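Local structure of periplasmic binding protein (Veillonella parvula, 4N01) at residues Asp83-Lys92 against Ala103-Trp114. The protein probably binds a solute in the periplasm for uptake into the cell, as a two-lobed periplasmic binding protein of the chelatase clan. Sequence-based numbering, arbitrary orientation.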
loop_
_atom_site.group_PDB
_atom_site.type_symbol
_atom_site.label_atom_id
_atom_site.label_comp_id
_atom_site.label_asym_id
_atom_site.label_seq_id
_atom_site.Cartn_x
_atom_site.Cartn_y
_atom_site.Cartn_z
ATOM N N ASP A 83 11.687 -2.748 -15.435
ATOM C CA ASP A 83 12.219 -1.411 -15.713
ATOM C C ASP A 83 12.443 -1.139 -17.206
ATOM O O ASP A 83 12.284 -0.006 -17.657
ATOM C CB ASP A 83 13.491 -1.107 -14.897
ATOM C CG ASP A 83 14.687 -1.935 -15.332
ATOM O OD1 ASP A 83 14.992 -2.935 -14.656
ATOM O OD2 ASP A 83 15.336 -1.586 -16.342
ATOM N N ASP A 84 12.783 -2.167 -17.977
ATOM C CA ASP A 84 12.991 -1.976 -19.416
ATOM C C ASP A 84 11.706 -1.614 -20.167
ATOM O O ASP A 84 11.761 -1.062 -21.275
ATOM C CB ASP A 84 13.623 -3.215 -20.058
ATOM C CG ASP A 84 13.839 -3.046 -21.558
ATOM O OD1 ASP A 84 14.534 -2.081 -21.964
ATOM O OD2 ASP A 84 13.295 -3.863 -22.339
ATOM N N LYS A 85 10.557 -1.916 -19.566
ATOM C CA LYS A 85 9.269 -1.627 -20.195
ATOM C C LYS A 85 8.659 -0.310 -19.706
ATOM O O LYS A 85 7.531 0.034 -20.081
ATOM C CB LYS A 85 8.287 -2.771 -19.920
ATOM C CG LYS A 85 8.790 -4.142 -20.368
ATOM C CD LYS A 85 8.995 -4.182 -21.876
ATOM C CE LYS A 85 9.580 -5.520 -22.314
ATOM N NZ LYS A 85 8.553 -6.456 -22.854
HETATM N N MSE A 86 9.394 0.407 -18.854
HETATM C CA MSE A 86 8.848 1.588 -18.178
HETATM C C MSE A 86 9.343 2.901 -18.772
HETATM O O MSE A 86 10.550 3.140 -18.879
HETATM C CB MSE A 86 9.129 1.508 -16.675
HETATM C CG MSE A 86 8.478 0.277 -16.070
HETATM SE SE MSE A 86 8.984 -0.102 -14.245
HETATM C CE MSE A 86 8.189 1.491 -13.437
ATOM N N ALA A 87 8.400 3.751 -19.170
ATOM C CA ALA A 87 8.754 5.041 -19.761
ATOM C C ALA A 87 8.805 6.157 -18.720
ATOM O O ALA A 87 9.316 7.242 -18.985
ATOM C CB ALA A 87 7.788 5.398 -20.861
ATOM N N GLY A 88 8.270 5.908 -17.536
ATOM C CA GLY A 88 8.312 6.939 -16.515
ATOM C C GLY A 88 7.662 6.536 -15.208
ATOM O O GLY A 88 6.805 5.658 -15.182
ATOM N N THR A 89 8.076 7.186 -14.126
ATOM C CA THR A 89 7.412 7.025 -12.834
ATOM C C THR A 89 7.059 8.396 -12.273
ATOM O O THR A 89 7.616 9.410 -12.697
ATOM C CB THR A 89 8.304 6.325 -11.804
ATOM O OG1 THR A 89 9.472 7.126 -11.574
ATOM C CG2 THR A 89 8.697 4.940 -12.296
ATOM N N ALA A 90 6.156 8.421 -11.298
ATOM C CA ALA A 90 5.732 9.686 -10.710
ATOM C C ALA A 90 5.364 9.532 -9.250
ATOM O O ALA A 90 5.135 8.419 -8.760
ATOM C CB ALA A 90 4.567 10.269 -11.479
ATOM N N PHE A 91 5.317 10.670 -8.569
ATOM C CA PHE A 91 4.795 10.765 -7.215
ATOM C C PHE A 91 5.454 9.808 -6.219
ATOM O O PHE A 91 4.770 9.066 -5.511
ATOM C CB PHE A 91 3.273 10.600 -7.223
ATOM C CG PHE A 91 2.564 11.555 -6.313
ATOM C CD1 PHE A 91 1.503 12.322 -6.779
ATOM C CD2 PHE A 91 2.962 11.696 -4.991
ATOM C CE1 PHE A 91 0.855 13.217 -5.941
ATOM C CE2 PHE A 91 2.316 12.583 -4.143
ATOM C CZ PHE A 91 1.259 13.344 -4.621
ATOM N N LYS A 92 6.783 9.833 -6.160
ATOM C CA LYS A 92 7.498 9.114 -5.109
ATOM C C LYS A 92 7.108 9.726 -3.756
ATOM O O LYS A 92 7.115 10.951 -3.611
ATOM C CB LYS A 92 9.008 9.244 -5.327
ATOM C CG LYS A 92 9.843 8.651 -4.198
ATOM C CD LYS A 92 11.337 8.741 -4.507
ATOM C CE LYS A 92 12.165 8.252 -3.322
ATOM N NZ LYS A 92 13.532 8.849 -3.291
ATOM N N ALA A 103 16.982 -0.751 -9.660
ATOM C CA ALA A 103 16.077 -0.795 -10.815
ATOM C C ALA A 103 15.343 0.544 -10.983
ATOM O O ALA A 103 15.169 1.027 -12.103
ATOM C CB ALA A 103 15.080 -1.960 -10.701
ATOM N N TYR A 104 14.920 1.140 -9.865
ATOM C CA TYR A 104 14.269 2.448 -9.884
ATOM C C TYR A 104 15.116 3.487 -10.591
ATOM O O TYR A 104 14.586 4.326 -11.324
ATOM C CB TYR A 104 13.981 2.929 -8.457
ATOM C CG TYR A 104 13.330 4.302 -8.368
ATOM C CD1 TYR A 104 11.958 4.455 -8.527
ATOM C CD2 TYR A 104 14.091 5.440 -8.105
ATOM C CE1 TYR A 104 11.358 5.710 -8.430
ATOM C CE2 TYR A 104 13.506 6.697 -8.014
ATOM C CZ TYR A 104 12.138 6.823 -8.181
ATOM O OH TYR A 104 11.550 8.064 -8.083
ATOM N N ASP A 105 16.429 3.438 -10.360
ATOM C CA ASP A 105 17.356 4.408 -10.923
ATOM C C ASP A 105 17.458 4.326 -12.442
ATOM O O ASP A 105 18.084 5.175 -13.066
ATOM C CB ASP A 105 18.753 4.252 -10.302
ATOM C CG ASP A 105 18.809 4.738 -8.867
ATOM O OD1 ASP A 105 17.827 5.361 -8.411
ATOM O OD2 ASP A 105 19.846 4.517 -8.199
ATOM N N LYS A 106 16.859 3.305 -13.040
ATOM C CA LYS A 106 16.966 3.126 -14.486
ATOM C C LYS A 106 15.791 3.759 -15.229
ATOM O O LYS A 106 15.828 3.916 -16.462
ATOM C CB LYS A 106 17.086 1.631 -14.817
ATOM C CG LYS A 106 18.358 1.007 -14.262
ATOM C CD LYS A 106 18.464 -0.463 -14.609
ATOM C CE LYS A 106 19.705 -1.080 -13.980
ATOM N NZ LYS A 106 19.796 -2.554 -14.200
ATOM N N VAL A 107 14.758 4.132 -14.476
ATOM C CA VAL A 107 13.521 4.642 -15.063
ATOM C C VAL A 107 13.389 6.157 -14.906
ATOM O O VAL A 107 13.629 6.702 -13.829
ATOM C CB VAL A 107 12.288 3.959 -14.446
ATOM C CG1 VAL A 107 11.017 4.441 -15.134
ATOM C CG2 VAL A 107 12.419 2.445 -14.566
ATOM N N LYS A 108 13.012 6.827 -15.990
ATOM C CA LYS A 108 12.812 8.274 -15.995
ATOM C C LYS A 108 11.748 8.710 -14.977
ATOM O O LYS A 108 10.659 8.130 -14.914
ATOM C CB LYS A 108 12.397 8.715 -17.398
ATOM C CG LYS A 108 12.154 10.211 -17.576
ATOM C CD LYS A 108 11.779 10.497 -19.030
ATOM C CE LYS A 108 11.629 11.984 -19.306
ATOM N NZ LYS A 108 12.905 12.730 -19.129
ATOM N N VAL A 109 12.077 9.715 -14.171
ATOM C CA VAL A 109 11.129 10.310 -13.241
ATOM C C VAL A 109 10.421 11.489 -13.907
ATOM O O VAL A 109 11.066 12.461 -14.289
ATOM C CB VAL A 109 11.849 10.786 -11.972
ATOM C CG1 VAL A 109 10.870 11.508 -11.051
ATOM C CG2 VAL A 109 12.480 9.588 -11.258
ATOM N N LEU A 110 9.101 11.398 -14.063
ATOM C CA LEU A 110 8.351 12.412 -14.811
ATOM C C LEU A 110 8.044 13.636 -13.967
ATOM O O LEU A 110 7.981 14.751 -14.475
ATOM C CB LEU A 110 7.038 11.828 -15.354
ATOM C CG LEU A 110 7.187 10.667 -16.340
ATOM C CD1 LEU A 110 5.828 10.191 -16.831
ATOM C CD2 LEU A 110 8.079 11.063 -17.506
ATOM N N SER A 111 7.857 13.412 -12.671
ATOM C CA SER A 111 7.473 14.468 -11.746
ATOM C C SER A 111 7.612 13.972 -10.317
ATOM O O SER A 111 7.479 12.775 -10.057
ATOM C CB SER A 111 6.019 14.882 -11.997
ATOM O OG SER A 111 5.589 15.813 -11.019
ATOM N N ASP A 112 7.875 14.892 -9.394
ATOM C CA ASP A 112 7.928 14.552 -7.978
ATOM C C ASP A 112 6.518 14.315 -7.458
ATOM O O ASP A 112 6.323 13.625 -6.456
ATOM C CB ASP A 112 8.619 15.660 -7.177
ATOM C CG ASP A 112 10.036 15.928 -7.658
ATOM O OD1 ASP A 112 10.488 17.088 -7.560
ATOM O OD2 ASP A 112 10.691 14.976 -8.140
ATOM N N LYS A 113 5.537 14.907 -8.139
ATOM C CA LYS A 113 4.124 14.596 -7.897
ATOM C C LYS A 113 3.535 13.959 -9.151
ATOM O O LYS A 113 4.118 13.020 -9.696
ATOM C CB LYS A 113 3.349 15.852 -7.491
ATOM C CG LYS A 113 3.661 16.338 -6.084
ATOM C CD LYS A 113 2.802 17.538 -5.706
ATOM C CE LYS A 113 3.129 18.036 -4.305
ATOM N NZ LYS A 113 2.524 19.369 -4.027
ATOM N N TRP A 114 2.390 14.451 -9.618
ATOM C CA TRP A 114 1.862 13.973 -10.897
ATOM C C TRP A 114 2.264 14.899 -12.033
ATOM O O TRP A 114 2.232 16.118 -11.884
ATOM C CB TRP A 114 0.339 13.831 -10.861
ATOM C CG TRP A 114 -0.136 12.699 -10.006
ATOM C CD1 TRP A 114 0.265 11.392 -10.072
ATOM C CD2 TRP A 114 -1.130 12.764 -8.982
ATOM N NE1 TRP A 114 -0.413 10.643 -9.135
ATOM C CE2 TRP A 114 -1.274 11.465 -8.454
ATOM C CE3 TRP A 114 -1.910 13.802 -8.452
ATOM C CZ2 TRP A 114 -2.169 11.173 -7.424
ATOM C CZ3 TRP A 114 -2.795 13.515 -7.430
ATOM C CH2 TRP A 114 -2.917 12.208 -6.923
HETATM O O HOH W 1 12.245 5.285 -18.304
HETATM O O HOH W 2 9.024 8.345 -8.950
HETATM O O HOH W 3 11.867 6.171 -11.671
HETATM O O HOH W 4 8.536 10.960 -8.267
HETATM O O HOH W 5 8.499 13.086 -4.902
#
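Phe91 pushes its ring edge into the indole face of Trp114, an edge-to-face pair with planes at 66°. Phe91 CD1 comes within 3.4 Å of Trp114 CE2. Lys113 CA lies over one face of the phenyl ring, a CH-pi contact. The ring is therefore held at its edge and over one face. With a smaller alanine in place of Trp114, the Phe91 edge is likely to lose its aromatic partner and the ring to turn more freely. A glycerol, probably from the crystallisation liquor, lies beside the Trp114 side chain.

Two backbone hydrogen bonds link the segments. Thr89 N donates to Lys108 O at 2.9 Å, and Leu110 N donates to Thr89 O at 2.8 Å. Thr89 OG1 sits between its backbone N and carbonyl carbon (chi1 62°). There it meets two waters, one bonded to Tyr104 OH and the other to Val107 O. Its CG2 instead packs 3.7 Å from Val107 CG1. Val107 also covers CB of Met86 and of Asp83. Ser111 OG accepts from Lys113 N in an ST turn. Strand 86-90, helix 101-104 and edge strand 109-111 form a beta-alpha-beta unit with parallel strands, typical of alpha/beta periplasmic binding proteins.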